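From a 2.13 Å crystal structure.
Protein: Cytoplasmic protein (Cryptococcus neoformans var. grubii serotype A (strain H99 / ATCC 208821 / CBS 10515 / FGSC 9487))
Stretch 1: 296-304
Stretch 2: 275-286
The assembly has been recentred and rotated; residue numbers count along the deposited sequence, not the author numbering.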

# COMPACT_ATOMS: atom_id res chain seq x y z
N SER A 296 -0.10 17.39 -18.26
CA SER A 296 -0.82 17.63 -17.01
C SER A 296 -1.87 18.72 -17.21
O SER A 296 -1.62 19.90 -16.95
CB SER A 296 0.15 18.01 -15.89
OG SER A 296 1.22 17.08 -15.82
N PRO A 297 -3.06 18.36 -17.66
CA PRO A 297 -4.12 19.37 -17.76
C PRO A 297 -4.55 19.84 -16.38
O PRO A 297 -4.59 19.07 -15.42
CB PRO A 297 -5.26 18.64 -18.49
CG PRO A 297 -4.92 17.20 -18.48
CD PRO A 297 -3.44 17.05 -18.22
N THR A 298 -4.84 21.14 -16.28
CA THR A 298 -5.50 21.68 -15.11
C THR A 298 -6.89 21.06 -15.01
O THR A 298 -7.39 20.49 -15.99
CB THR A 298 -5.61 23.19 -15.22
OG1 THR A 298 -6.43 23.53 -16.34
CG2 THR A 298 -4.22 23.81 -15.41
N PRO A 299 -7.56 21.15 -13.85
CA PRO A 299 -8.93 20.62 -13.77
C PRO A 299 -9.85 21.15 -14.87
O PRO A 299 -10.58 20.36 -15.48
CB PRO A 299 -9.39 21.06 -12.37
CG PRO A 299 -8.11 21.12 -11.57
CD PRO A 299 -7.06 21.62 -12.55
N ILE A 300 -9.80 22.45 -15.17
CA ILE A 300 -10.71 22.98 -16.18
C ILE A 300 -10.27 22.56 -17.58
O ILE A 300 -11.10 22.26 -18.45
CB ILE A 300 -10.83 24.51 -16.06
CG1 ILE A 300 -11.85 25.04 -17.07
CG2 ILE A 300 -9.48 25.17 -16.28
CD1 ILE A 300 -13.24 24.53 -16.88
N GLU A 301 -8.96 22.51 -17.83
CA GLU A 301 -8.50 22.00 -19.12
C GLU A 301 -8.95 20.56 -19.33
O GLU A 301 -9.29 20.17 -20.45
CB GLU A 301 -6.98 22.09 -19.23
CG GLU A 301 -6.45 23.50 -19.43
CD GLU A 301 -4.93 23.56 -19.54
OE1 GLU A 301 -4.24 22.70 -18.94
OE2 GLU A 301 -4.42 24.47 -20.23
N GLY A 302 -8.96 19.75 -18.27
CA GLY A 302 -9.39 18.37 -18.41
C GLY A 302 -10.87 18.23 -18.70
O GLY A 302 -11.28 17.35 -19.46
N MET A 303 -11.69 19.10 -18.10
CA MET A 303 -13.11 19.13 -18.39
C MET A 303 -13.37 19.52 -19.85
O MET A 303 -14.21 18.92 -20.52
CB MET A 303 -13.82 20.10 -17.45
CG MET A 303 -13.87 19.63 -15.99
SD MET A 303 -14.45 20.92 -14.86
CE MET A 303 -14.17 20.12 -13.27
N ARG A 304 -12.66 20.54 -20.35
CA ARG A 304 -12.79 20.89 -21.76
C ARG A 304 -12.38 19.73 -22.64
O ARG A 304 -13.03 19.44 -23.66
CB ARG A 304 -11.95 22.11 -22.09
CG ARG A 304 -12.44 23.41 -21.47
CD ARG A 304 -11.32 24.43 -21.50
NE ARG A 304 -11.68 25.68 -20.83
CZ ARG A 304 -10.79 26.53 -20.33
NH1 ARG A 304 -9.49 26.27 -20.42
NH2 ARG A 304 -11.21 27.65 -19.74
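Stretch 2 (275-286) GLIGCKDLAVIP

Stretch 1 enters as a loop. At Pro299 the chain turns into a helix, which reaches Arg304 and continues later in the chain. Thr298 is the N-cap. Thr298 OG1 accepts from Glu301 N at 3.1 Å, and Glu301 OE1 in return accepts from Thr298 N at 3.1 Å. Stretch 2 has no regular helix or strand. It is shaped by two turns, a type II turn from Leu276 to Cys279 and a type I turn from Asp281 to Val284. The first is closed by Cys279 N to Leu276 O at 3.0 Å. In the second, the bond from Val284 N to Asp281 O is weak at 3.3 Å, but Asp281 OD1 also accepts from Ala283 N at 3.2 Å.

The second turn lies against the start of the helix. Leu282 to Ile285 runs roughly antiparallel to Ser296 to Ile300, so that Ile285 meets Ser296 and Leu282 meets Pro299 and Ile300. The CA atoms of Pro299 and Leu282 are 5.2 Å apart, and those of Thr298 and Val284 5.3 Å. The one direct hydrogen bond between the stretches runs from Ile300 N to Leu282 O, at 3.0 Å. Ile300 N lies in the first turn of the helix, so its N-H is free to take a partner from outside. Nearby, a water donates to Ala283 O at 2.6 Å and is 2.8 Å from Thr298 OG1, bridging the two stretches.

Pro299 points toward stretch 2, and Pro299 CB lies 3.5 Å from Leu282 CD2 and 4.0 Å from Leu276 CD2. One helical turn on, Met303 CE reaches Leu276 CD1 at 3.8 Å. At the loop end, Ile285 CD1 packs 3.3 Å from Ser296 O and 3.8 Å from Ser296 CB. Thr298 CG2 sits 3.7 Å from Ala283 O. Ile300 CG2 touches Ala283 CA at 3.8 Å.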

# COMPACT_ATOMS: atom_id res chain seq x y z
N GLY A 275 -10.06 13.12 -5.46
CA GLY A 275 -10.76 13.78 -6.55
C GLY A 275 -10.48 15.26 -6.60
O GLY A 275 -9.34 15.71 -6.47
N LEU A 276 -11.53 16.04 -6.79
CA LEU A 276 -11.42 17.49 -6.82
C LEU A 276 -11.71 18.12 -5.46
O LEU A 276 -11.70 19.35 -5.36
CB LEU A 276 -12.37 18.05 -7.87
CG LEU A 276 -11.95 17.72 -9.30
CD1 LEU A 276 -13.05 18.08 -10.27
CD2 LEU A 276 -10.66 18.44 -9.64
N ILE A 277 -11.95 17.32 -4.43
CA ILE A 277 -12.36 17.84 -3.14
C ILE A 277 -11.24 18.67 -2.54
O ILE A 277 -10.10 18.20 -2.41
CB ILE A 277 -12.75 16.71 -2.19
CG1 ILE A 277 -13.96 15.93 -2.70
CG2 ILE A 277 -13.04 17.26 -0.82
CD1 ILE A 277 -14.07 14.55 -2.08
N GLY A 278 -11.55 19.90 -2.16
CA GLY A 278 -10.56 20.80 -1.63
C GLY A 278 -9.80 21.59 -2.66
O GLY A 278 -8.94 22.39 -2.29
N CYS A 279 -10.10 21.41 -3.95
CA CYS A 279 -9.43 22.20 -4.96
C CYS A 279 -9.72 23.67 -4.72
O CYS A 279 -10.89 24.07 -4.60
CB CYS A 279 -9.88 21.81 -6.37
SG CYS A 279 -8.98 22.73 -7.66
N LYS A 280 -8.67 24.48 -4.63
CA LYS A 280 -8.85 25.90 -4.35
C LYS A 280 -9.19 26.69 -5.61
O LYS A 280 -9.90 27.70 -5.53
CB LYS A 280 -7.58 26.47 -3.71
CG LYS A 280 -7.17 25.78 -2.42
CD LYS A 280 -8.16 26.06 -1.30
CE LYS A 280 -7.84 25.26 -0.04
NZ LYS A 280 -8.73 24.06 0.12
N ASP A 281 -8.71 26.24 -6.76
CA ASP A 281 -8.84 27.01 -8.00
C ASP A 281 -8.75 26.02 -9.16
O ASP A 281 -7.68 25.49 -9.44
CB ASP A 281 -7.76 28.07 -8.07
CG ASP A 281 -7.96 29.04 -9.22
OD1 ASP A 281 -8.84 28.80 -10.06
OD2 ASP A 281 -7.22 30.05 -9.28
N LEU A 282 -9.88 25.79 -9.82
CA LEU A 282 -9.92 24.81 -10.89
C LEU A 282 -9.15 25.24 -12.13
O LEU A 282 -9.03 24.45 -13.08
CB LEU A 282 -11.38 24.53 -11.26
CG LEU A 282 -12.17 23.78 -10.18
CD1 LEU A 282 -13.66 23.94 -10.40
CD2 LEU A 282 -11.78 22.31 -10.18
N ALA A 283 -8.63 26.46 -12.16
CA ALA A 283 -7.91 26.95 -13.33
C ALA A 283 -6.42 26.65 -13.27
O ALA A 283 -5.71 26.94 -14.23
CB ALA A 283 -8.13 28.45 -13.49
N VAL A 284 -5.93 26.07 -12.19
CA VAL A 284 -4.50 25.85 -12.04
C VAL A 284 -4.23 24.52 -11.34
O VAL A 284 -5.07 24.01 -10.60
CB VAL A 284 -3.84 27.00 -11.24
CG1 VAL A 284 -4.01 28.32 -11.97
CG2 VAL A 284 -4.45 27.09 -9.85
N ILE A 285 -3.05 23.97 -11.61
CA ILE A 285 -2.48 22.90 -10.80
C ILE A 285 -1.62 23.55 -9.73
O ILE A 285 -0.68 24.29 -10.07
CB ILE A 285 -1.65 21.94 -11.65
CG1 ILE A 285 -2.56 21.04 -12.50
CG2 ILE A 285 -0.75 21.08 -10.76
CD1 ILE A 285 -1.86 20.39 -13.66
N PRO A 286 -1.87 23.30 -8.45
CA PRO A 286 -1.07 23.97 -7.41
C PRO A 286 0.37 23.48 -7.41
O PRO A 286 0.65 22.31 -7.69
CB PRO A 286 -1.79 23.60 -6.11
CG PRO A 286 -2.53 22.33 -6.42
CD PRO A 286 -2.85 22.36 -7.89
O HOH W 1 -6.10 26.23 -16.75